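Local structure of DYNE7 (Micromonospora chersina, 2XEM) at the interface of chains A and B. The protein acts as a hot-dog fold thioesterase in dynemicin biosynthesis, probably cleaving the thioester that links a polyene chain to its polyketide synthase. Coordinates in Å, arbitrary orientation; residue numbers count along the deposited sequence, not the author numbering. Chains: chain A/B, DYNE7.

The interface of chains A and B. Residues chain A 19-20; chain B 23, 29.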
loop_
_atom_site.group_PDB
_atom_site.type_symbol
_atom_site.label_atom_id
_atom_site.label_comp_id
_atom_site.label_asym_id
_atom_site.label_seq_id
_atom_site.Cartn_x
_atom_site.Cartn_y
_atom_site.Cartn_z
ATOM N N PHE A 19 -10.229 -5.476 -2.357
ATOM C CA PHE A 19 -9.388 -6.532 -2.925
ATOM C C PHE A 19 -7.878 -6.263 -2.747
ATOM O O PHE A 19 -7.125 -7.199 -2.517
ATOM C CB PHE A 19 -9.723 -6.748 -4.379
ATOM C CG PHE A 19 -10.872 -7.692 -4.650
ATOM C CD1 PHE A 19 -12.096 -7.540 -4.001
ATOM C CD2 PHE A 19 -10.810 -8.592 -5.702
ATOM C CE1 PHE A 19 -13.189 -8.366 -4.304
ATOM C CE2 PHE A 19 -11.904 -9.430 -6.000
ATOM C CZ PHE A 19 -13.075 -9.327 -5.276
ATOM N N ASP A 20 -7.457 -4.990 -2.820
ATOM C CA ASP A 20 -6.029 -4.629 -2.630
ATOM C C ASP A 20 -5.528 -4.842 -1.213
ATOM O O ASP A 20 -4.326 -4.753 -0.971
ATOM C CB ASP A 20 -5.722 -3.210 -3.127
ATOM C CG ASP A 20 -6.382 -2.064 -2.355
ATOM O OD1 ASP A 20 -6.174 -0.916 -2.733
ATOM O OD2 ASP A 20 -7.158 -2.336 -1.400
ATOM N N ASN B 23 -3.454 -10.403 -4.377
ATOM C CA ASN B 23 -4.832 -10.287 -3.933
ATOM C C ASN B 23 -5.467 -11.665 -4.023
ATOM O O ASN B 23 -4.808 -12.608 -4.465
ATOM C CB ASN B 23 -5.579 -9.208 -4.740
ATOM C CG ASN B 23 -5.885 -9.606 -6.140
ATOM O OD1 ASN B 23 -7.013 -9.992 -6.446
ATOM N ND2 ASN B 23 -4.903 -9.589 -6.997
ATOM N N TYR B 29 -2.132 -7.294 -7.755
ATOM C CA TYR B 29 -3.185 -6.299 -7.905
ATOM C C TYR B 29 -2.708 -5.163 -8.840
ATOM O O TYR B 29 -1.588 -4.661 -8.668
ATOM C CB TYR B 29 -3.609 -5.759 -6.533
ATOM C CG TYR B 29 -4.876 -4.940 -6.624
ATOM C CD1 TYR B 29 -4.830 -3.545 -6.619
ATOM C CD2 TYR B 29 -6.116 -5.555 -6.791
ATOM C CE1 TYR B 29 -5.990 -2.788 -6.742
ATOM C CE2 TYR B 29 -7.275 -4.808 -6.937
ATOM C CZ TYR B 29 -7.214 -3.429 -6.863
ATOM O OH TYR B 29 -8.382 -2.724 -6.908
HETATM O O HOH W 1 -9.063 -2.809 -4.077
#
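A:Asp20 lays its methylene on the ring of B:Tyr29, and this is the core of a small patch where the two copies of the thioesterase meet around a two-fold axis. Atom CB of A:Asp20 stands over the face, displaced toward the rim, 3.6 Å from CD1 of B:Tyr29, in a CH-pi contact. The aspartate's chi1 of 66° tucks CG between its own backbone N and carbonyl carbon; this swings the carboxylate away from the ring and leaves the methylene to do the touching. From the same side of the plane, CB of A:Phe19 comes to the opposite rim, 4.0 Å from CE2 of B:Tyr29.

The phenol takes part through water. Water 1 lies on the side of the ring that A:Asp20 occupies, 2.9 Å from OH of B:Tyr29. It also accepts the backbone N-H of A:Asp20, 3.0 Å from that N and fairly straight at 157°. One tyrosine is thus gripped at its face by carbon and at its hydroxyl by a bridge to the backbone of the 3-10 helix 19-21. With CG anti to the backbone N, the tyrosine ring is carried out to chain A, where one face meets the A:Asp20 methylene and OH meets water 1. An alanine in place of B:Tyr29 would probably leave the A:Asp20 methylene without its aromatic floor and water 1 without its anchor on chain B.

B:Asn23, six residues earlier in chain B, closes the patch, at the position that holds the catalytic aspartate in many relatives of this family. Its amide plane is tilted 30° from the A:Phe19 ring, with OD1 4.1 Å from CD2 of that phenylalanine. The pairing may help join hot-dog units in the deposited tetramer. Nearer the backbone, the methylene CB of B:Asn23 makes a van der Waals contact of 3.4 Å with the carbonyl O of A:Phe19.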